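Local coordinates for protein tail assembly chaperone (Enterobacteria phage HK97, PDB 2OB9) that probably acts as a chaperone in assembly of the phage tail, at residues V73-I77 / F89-E94. Residues are numbered along the deposited sequence; the frame is centred on the assembly and turned at random.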
ATOM      1  N   VAL A  73     -19.606  -3.238  22.881  1.00 51.41           N
ATOM      2  CA  VAL A  73     -20.721  -4.026  23.438  1.00 51.42           C
ATOM      3  C   VAL A  73     -20.656  -5.529  23.101  1.00 52.20           C
ATOM      4  O   VAL A  73     -21.055  -6.327  23.912  1.00 53.36           O
ATOM      5  CB  VAL A  73     -22.172  -3.384  23.324  1.00 51.56           C
ATOM      6  CG1 VAL A  73     -22.153  -1.896  23.055  1.00 48.49           C
ATOM      7  CG2 VAL A  73     -23.100  -4.179  22.426  1.00 48.47           C
ATOM      8  N   VAL A  74     -20.094  -5.878  21.932  1.00 53.01           N
ATOM      9  CA  VAL A  74     -19.904  -7.248  21.428  1.00 52.50           C
ATOM     10  C   VAL A  74     -18.922  -8.032  22.256  1.00 52.16           C
ATOM     11  O   VAL A  74     -19.155  -9.212  22.566  1.00 53.69           O
ATOM     12  CB  VAL A  74     -19.433  -7.236  19.929  1.00 53.19           C
ATOM     13  CG1 VAL A  74     -18.540  -8.473  19.547  1.00 53.68           C
ATOM     14  CG2 VAL A  74     -20.615  -7.101  19.021  1.00 52.64           C
ATOM     15  N   LEU A  75     -17.813  -7.396  22.603  1.00 50.86           N
ATOM     16  CA  LEU A  75     -16.901  -7.987  23.543  1.00 50.43           C
ATOM     17  C   LEU A  75     -17.578  -8.113  24.904  1.00 49.51           C
ATOM     18  O   LEU A  75     -17.383  -9.104  25.606  1.00 49.43           O
ATOM     19  CB  LEU A  75     -15.580  -7.179  23.655  1.00 49.28           C
ATOM     20  CG  LEU A  75     -14.411  -7.485  22.747  1.00 50.26           C
ATOM     21  CD1 LEU A  75     -13.163  -6.695  23.166  1.00 47.95           C
ATOM     22  CD2 LEU A  75     -14.143  -8.983  22.732  1.00 52.04           C
ATOM     23  N   PHE A  76     -18.325  -7.092  25.311  1.00 49.36           N
ATOM     24  CA  PHE A  76     -18.959  -7.104  26.657  1.00 48.79           C
ATOM     25  C   PHE A  76     -19.892  -8.283  26.897  1.00 49.62           C
ATOM     26  O   PHE A  76     -19.872  -8.947  27.959  1.00 50.97           O
ATOM     27  CB  PHE A  76     -19.714  -5.796  26.933  1.00 46.94           C
ATOM     28  CG  PHE A  76     -20.507  -5.826  28.231  1.00 47.43           C
ATOM     29  CD1 PHE A  76     -19.867  -5.684  29.464  1.00 45.86           C
ATOM     30  CD2 PHE A  76     -21.897  -6.009  28.221  1.00 45.71           C
ATOM     31  CE1 PHE A  76     -20.599  -5.717  30.667  1.00 42.28           C
ATOM     32  CE2 PHE A  76     -22.631  -6.047  29.438  1.00 46.06           C
ATOM     33  CZ  PHE A  76     -21.976  -5.881  30.638  1.00 46.15           C
ATOM     34  N   ILE A  77     -20.750  -8.498  25.918  1.00 49.72           N
ATOM     35  CA  ILE A  77     -21.704  -9.550  25.946  1.00 50.70           C
ATOM     36  C   ILE A  77     -21.000 -10.898  26.086  1.00 51.15           C
ATOM     37  O   ILE A  77     -21.525 -11.812  26.681  1.00 50.53           O
ATOM     38  CB  ILE A  77     -22.531  -9.459  24.694  1.00 50.52           C
ATOM     39  CG1 ILE A  77     -23.625  -8.411  24.879  1.00 50.48           C
ATOM     40  CG2 ILE A  77     -23.067 -10.804  24.261  1.00 51.95           C
ATOM     41  CD1 ILE A  77     -24.119  -7.871  23.528  1.00 54.67           C
ATOM     42  N   PHE A  89     -25.965 -12.562  28.576  1.00 51.06           N
ATOM     43  CA  PHE A  89     -26.595 -12.105  27.349  1.00 49.73           C
ATOM     44  C   PHE A  89     -26.170 -13.032  26.255  1.00 50.77           C
ATOM     45  O   PHE A  89     -25.034 -13.515  26.267  1.00 51.50           O
ATOM     46  CB  PHE A  89     -26.170 -10.672  26.992  1.00 48.97           C
ATOM     47  CG  PHE A  89     -26.541  -9.653  28.033  1.00 47.08           C
ATOM     48  CD1 PHE A  89     -27.886  -9.311  28.248  1.00 47.03           C
ATOM     49  CD2 PHE A  89     -25.550  -9.026  28.806  1.00 47.31           C
ATOM     50  CE1 PHE A  89     -28.260  -8.378  29.234  1.00 45.80           C
ATOM     51  CE2 PHE A  89     -25.902  -8.070  29.787  1.00 46.41           C
ATOM     52  CZ  PHE A  89     -27.269  -7.743  29.999  1.00 45.67           C
ATOM     53  N   SER A  90     -27.081 -13.348  25.333  1.00 50.46           N
ATOM     54  CA  SER A  90     -26.656 -14.004  24.109  1.00 50.26           C
ATOM     55  C   SER A  90     -26.142 -12.954  23.105  1.00 50.80           C
ATOM     56  O   SER A  90     -26.439 -11.746  23.193  1.00 49.01           O
ATOM     57  CB  SER A  90     -27.803 -14.814  23.474  1.00 50.21           C
ATOM     58  OG  SER A  90     -28.766 -13.914  22.976  1.00 48.57           O
ATOM     59  N   VAL A  91     -25.371 -13.453  22.142  1.00 52.50           N
ATOM     60  CA  VAL A  91     -25.011 -12.717  20.919  1.00 54.12           C
ATOM     61  C   VAL A  91     -26.205 -11.969  20.307  1.00 54.71           C
ATOM     62  O   VAL A  91     -26.062 -10.838  19.847  1.00 55.42           O
ATOM     63  CB  VAL A  91     -24.287 -13.670  19.888  1.00 54.48           C
ATOM     64  CG1 VAL A  91     -24.738 -15.142  20.049  1.00 55.04           C
ATOM     65  CG2 VAL A  91     -24.444 -13.192  18.449  1.00 55.45           C
ATOM     66  N   ASP A  92     -27.388 -12.580  20.371  1.00 55.47           N
ATOM     67  CA  ASP A  92     -28.575 -12.043  19.735  1.00 56.84           C
ATOM     68  C   ASP A  92     -29.155 -10.772  20.362  1.00 57.60           C
ATOM     69  O   ASP A  92     -29.959 -10.087  19.737  1.00 57.68           O
ATOM     70  CB  ASP A  92     -29.652 -13.135  19.605  1.00 56.83           C
ATOM     71  CG  ASP A  92     -29.236 -14.252  18.660  1.00 58.04           C
ATOM     72  OD1 ASP A  92     -28.468 -13.995  17.699  1.00 59.03           O
ATOM     73  OD2 ASP A  92     -29.676 -15.396  18.875  1.00 60.30           O
ATOM     74  N   GLU A  93     -28.778 -10.460  21.596  1.00 58.89           N
ATOM     75  CA  GLU A  93     -29.292  -9.234  22.213  1.00 60.30           C
ATOM     76  C   GLU A  93     -28.265  -8.124  22.309  1.00 60.95           C
ATOM     77  O   GLU A  93     -28.302  -7.312  23.225  1.00 61.38           O
ATOM     78  CB  GLU A  93     -30.015  -9.503  23.552  1.00 60.59           C
ATOM     79  CG  GLU A  93     -29.261 -10.307  24.614  1.00 61.50           C
ATOM     80  CD  GLU A  93     -30.212 -11.209  25.437  1.00 59.70           C
ATOM     81  OE1 GLU A  93     -29.879 -12.358  25.721  1.00 60.34           O
ATOM     82  OE2 GLU A  93     -31.301 -10.770  25.800  1.00 59.32           O
ATOM     83  N   GLU A  94     -27.368  -8.076  21.324  1.00 61.86           N
ATOM     84  CA  GLU A  94     -26.358  -7.030  21.233  1.00 63.18           C
ATOM     85  C   GLU A  94     -27.010  -5.660  21.222  1.00 62.11           C
ATOM     86  O   GLU A  94     -26.663  -4.782  22.005  1.00 62.31           O
ATOM     87  CB  GLU A  94     -25.524  -7.224  19.961  1.00 63.96           C
ATOM     88  CG  GLU A  94     -24.509  -6.095  19.649  1.00 64.82           C
ATOM     89  CD  GLU A  94     -24.054  -6.128  18.172  1.00 65.78           C
ATOM     90  OE1 GLU A  94     -23.066  -6.846  17.867  1.00 67.86           O
ATOM     91  OE2 GLU A  94     -24.694  -5.450  17.326  1.00 66.68           O
TER
HETATM   92  O   HOH W   1     -23.116 -11.730  28.572  1.00 44.70           O
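Val-73 reaches Glu-94 with CG2, which lies 3.7 Å from CG of the glutamate and also touches its backbone oxygen. Val-74 CG2 lies 4.1 Å from Glu-94 CG. The Glu-94 chain runs extended past the two valines, with CG anti to the backbone N (chi1 174°). Each carboxylate oxygen has its own arginine in a salt bridge, OE1 with Arg-45 and OE2 with Arg-98. Phe-76 meets Phe-89 obliquely, CE2 to CE2 at 3.9 Å. His-105 also meets the Phe-76 ring. Ile-77 has the largest contact area. Its CD1 presses on Glu-94 CA, its CG1 lies 4.0 Å from Phe-89 CB, and its CG2 rests 3.7 Å from Ser-90 O. A water accepts from Phe-89 N at 3.0 Å; its link to Ile-77 O is short and doubtful. Within 89-94, Ser-90 N donates to the anti lone pair of Glu-93 OE1 at 3.0 Å, an almost straight bond (169°). Glu-93, at the N-cap position, thus ties back to Ser-90. Val-97 adds to the apolar patch around Phe-76, Ile-77 and Phe-89. This is helix-on-loop packing: the loop leading into helix 94-98 lies against helix 61-79 of the tail assembly chaperone fold.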